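Local structure of adenylyl-sulfate kinase 1, chloroplastic (Arabidopsis thaliana, 3UIE) at residues A44-L49 with C56-G61. The protein transfers a phosphate from ATP to the 3' position of adenosine 5'-phosphosulfate, making the activated sulfate that plants need for reproduction, viability and glucosinolate production. Numbering follows the deposited sequence.
With ADX (adenosine-5'-phosphosulfate), chain D.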
loop_
_atom_site.group_PDB
_atom_site.type_symbol
_atom_site.label_atom_id
_atom_site.label_comp_id
_atom_site.label_asym_id
_atom_site.label_seq_id
_atom_site.Cartn_x
_atom_site.Cartn_y
_atom_site.Cartn_z
ATOM N N ALA A 44 7.984 17.893 5.534
ATOM C CA ALA A 44 8.202 19.154 4.826
ATOM C C ALA A 44 7.924 18.977 3.332
ATOM O O ALA A 44 7.273 19.817 2.710
ATOM C CB ALA A 44 9.634 19.680 5.054
ATOM N N LEU A 45 8.413 17.877 2.769
ATOM C CA LEU A 45 8.208 17.572 1.357
ATOM C C LEU A 45 6.723 17.407 1.026
ATOM O O LEU A 45 6.217 17.974 0.056
ATOM C CB LEU A 45 8.995 16.307 0.982
ATOM C CG LEU A 45 8.909 15.749 -0.431
ATOM C CD1 LEU A 45 9.302 16.810 -1.466
ATOM C CD2 LEU A 45 9.820 14.527 -0.546
ATOM N N ASN A 46 6.022 16.634 1.847
ATOM C CA ASN A 46 4.599 16.388 1.649
ATOM C C ASN A 46 3.835 17.709 1.697
ATOM O O ASN A 46 2.985 17.976 0.857
ATOM C CB ASN A 46 4.115 15.451 2.748
ATOM C CG ASN A 46 2.689 14.945 2.530
ATOM O OD1 ASN A 46 2.102 15.124 1.472
ATOM N ND2 ASN A 46 2.148 14.306 3.544
ATOM N N GLN A 47 4.170 18.551 2.665
ATOM C CA GLN A 47 3.480 19.824 2.804
ATOM C C GLN A 47 3.658 20.676 1.549
ATOM O O GLN A 47 2.714 21.288 1.054
ATOM C CB GLN A 47 4.024 20.575 4.017
ATOM C CG GLN A 47 3.546 21.998 4.099
ATOM C CD GLN A 47 2.148 22.101 4.664
ATOM O OE1 GLN A 47 1.518 21.091 4.985
ATOM N NE2 GLN A 47 1.654 23.327 4.795
ATOM N N MET A 48 4.889 20.710 1.048
ATOM C CA MET A 48 5.246 21.544 -0.094
ATOM C C MET A 48 4.579 21.020 -1.370
ATOM O O MET A 48 4.060 21.795 -2.180
ATOM C CB MET A 48 6.772 21.560 -0.244
ATOM C CG MET A 48 7.321 22.489 -1.301
ATOM S SD MET A 48 9.139 22.578 -1.141
ATOM C CE MET A 48 9.277 23.248 0.503
ATOM N N LEU A 49 4.573 19.702 -1.545
ATOM C CA LEU A 49 3.968 19.119 -2.737
ATOM C C LEU A 49 2.451 19.273 -2.705
ATOM O O LEU A 49 1.826 19.579 -3.715
ATOM C CB LEU A 49 4.344 17.643 -2.867
ATOM C CG LEU A 49 5.797 17.430 -3.293
ATOM C CD1 LEU A 49 6.194 15.973 -3.113
ATOM C CD2 LEU A 49 6.016 17.893 -4.732
ATOM N N CYS A 56 0.790 13.125 -2.370
ATOM C CA CYS A 56 1.876 12.320 -1.805
ATOM C C CYS A 56 1.327 11.462 -0.682
ATOM O O CYS A 56 0.289 11.773 -0.114
ATOM C CB CYS A 56 2.969 13.204 -1.199
ATOM S SG CYS A 56 3.761 14.289 -2.349
ATOM N N TYR A 57 2.038 10.402 -0.342
ATOM C CA TYR A 57 1.673 9.624 0.837
ATOM C C TYR A 57 2.953 9.104 1.483
ATOM O O TYR A 57 3.793 8.537 0.801
ATOM C CB TYR A 57 0.747 8.465 0.479
ATOM C CG TYR A 57 0.151 7.892 1.739
ATOM C CD1 TYR A 57 -0.847 8.578 2.430
ATOM C CD2 TYR A 57 0.625 6.702 2.270
ATOM C CE1 TYR A 57 -1.374 8.067 3.616
ATOM C CE2 TYR A 57 0.117 6.191 3.446
ATOM C CZ TYR A 57 -0.885 6.871 4.109
ATOM O OH TYR A 57 -1.382 6.353 5.278
ATOM N N ILE A 58 3.079 9.270 2.799
ATOM C CA ILE A 58 4.290 8.883 3.515
ATOM C C ILE A 58 4.155 7.508 4.153
ATOM O O ILE A 58 3.227 7.267 4.918
ATOM C CB ILE A 58 4.620 9.904 4.633
ATOM C CG1 ILE A 58 4.871 11.289 4.036
ATOM C CG2 ILE A 58 5.852 9.463 5.448
ATOM C CD1 ILE A 58 5.021 12.391 5.091
ATOM N N LEU A 59 5.072 6.609 3.815
ATOM C CA LEU A 59 5.211 5.344 4.517
ATOM C C LEU A 59 6.367 5.464 5.497
ATOM O O LEU A 59 7.526 5.311 5.121
ATOM C CB LEU A 59 5.502 4.206 3.531
ATOM C CG LEU A 59 4.459 3.958 2.446
ATOM C CD1 LEU A 59 4.907 2.832 1.505
ATOM C CD2 LEU A 59 3.104 3.645 3.090
ATOM N N ASP A 60 6.052 5.719 6.759
ATOM C CA ASP A 60 7.089 5.901 7.763
ATOM C C ASP A 60 7.330 4.615 8.537
ATOM O O ASP A 60 6.385 3.944 8.980
ATOM C CB ASP A 60 6.705 7.027 8.710
ATOM C CG ASP A 60 7.822 7.370 9.677
ATOM O OD1 ASP A 60 8.725 8.127 9.278
ATOM O OD2 ASP A 60 7.796 6.871 10.815
ATOM N N GLY A 61 8.600 4.261 8.689
ATOM C CA GLY A 61 8.962 3.020 9.344
ATOM C C GLY A 61 8.250 2.822 10.662
ATOM O O GLY A 61 7.703 1.758 10.926
HETATM S SB ADX D . 14.452 -0.343 9.851
HETATM O O1B ADX D . 13.740 -1.588 9.927
HETATM O O2B ADX D . 15.888 -0.602 10.099
HETATM O O3B ADX D . 14.321 0.278 8.518
HETATM P PA ADX D . 12.623 1.452 10.927
HETATM O O1A ADX D . 11.487 0.636 10.369
HETATM O O2A ADX D . 12.750 2.801 10.235
HETATM O O3A ADX D . 13.981 0.616 10.917
HETATM O "O5'" ADX D . 12.316 1.674 12.457
HETATM C "C5'" ADX D . 13.055 2.614 13.178
HETATM C "C4'" ADX D . 12.415 3.145 14.353
HETATM O "O4'" ADX D . 12.239 2.101 15.305
HETATM C "C3'" ADX D . 13.305 4.165 14.966
HETATM O "O3'" ADX D . 12.603 5.365 15.063
HETATM C "C2'" ADX D . 13.550 3.740 16.282
HETATM O "O2'" ADX D . 12.881 4.646 17.095
HETATM C "C1'" ADX D . 12.905 2.427 16.486
HETATM N N9 ADX D . 13.835 1.424 16.931
HETATM C C8 ADX D . 13.627 0.540 17.935
HETATM N N7 ADX D . 14.683 -0.291 18.007
HETATM C C5 ADX D . 15.563 0.068 17.048
HETATM C C6 ADX D . 16.825 -0.411 16.647
HETATM N N6 ADX D . 17.407 -1.532 17.314
HETATM N N1 ADX D . 17.482 0.191 15.625
HETATM C C2 ADX D . 16.933 1.239 14.988
HETATM N N3 ADX D . 15.721 1.722 15.349
HETATM C C4 ADX D . 15.021 1.162 16.359
HETATM O O HOH W 1 -0.312 13.768 1.625
HETATM O O HOH W 2 0.015 15.615 -0.760
#
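N46 meets C56 with CG held anti to its backbone N (chi1 -171°), which carries the amide from helix 44-49 toward strand 56-60, while C56, in the conformer described, sets SG anti to its carbonyl carbon (chi1 -61°), which turns the sulfur to L49. The OD1 of N46 rests against C56 CB, placed by the backbone, at 3.4 Å. At the other branch, ND2 of N46 lies 3.8 Å from CD1 of I58, whose side chain crosses that of N46 obliquely. L49 approaches C56 from one turn further along the helix; the deposited 3.1 Å between L49 CD1 and C56 SG is implausibly short, and as C56 has a second conformer, that closeness is doubtful.

The axes of helix segment 44-49 and strand 56-60 run nearly antiparallel, at 168°, and come within 8.7 Å. This is the return half of a beta-alpha-beta crossover in a P-loop kinase: helix 38-51 follows the nucleotide-binding loop and leads back to strand 56-60, which pairs with strand 99-103. At the far end of the strand, D60 accepts a hydrogen bond from S39 of the ATP site, and G61 comes to 3.6 Å from the substrate, CA to O1A of ADX. V12 of the second subunit packs on N46.

No direct hydrogen bond joins the segments. One water sits 2.8 Å from N46 OD1 and 2.7 Å from C56 O; a second accepts from C56 N at 3.1 Å. Both can donate to OD1, linking it to C56 at the start of this outermost strand within the chain, though each has more acceptors near it than protons to give. The chemistry implies a mixed interface, in which the amide packs on carbons of C56 and I58 while water supplies the polar link.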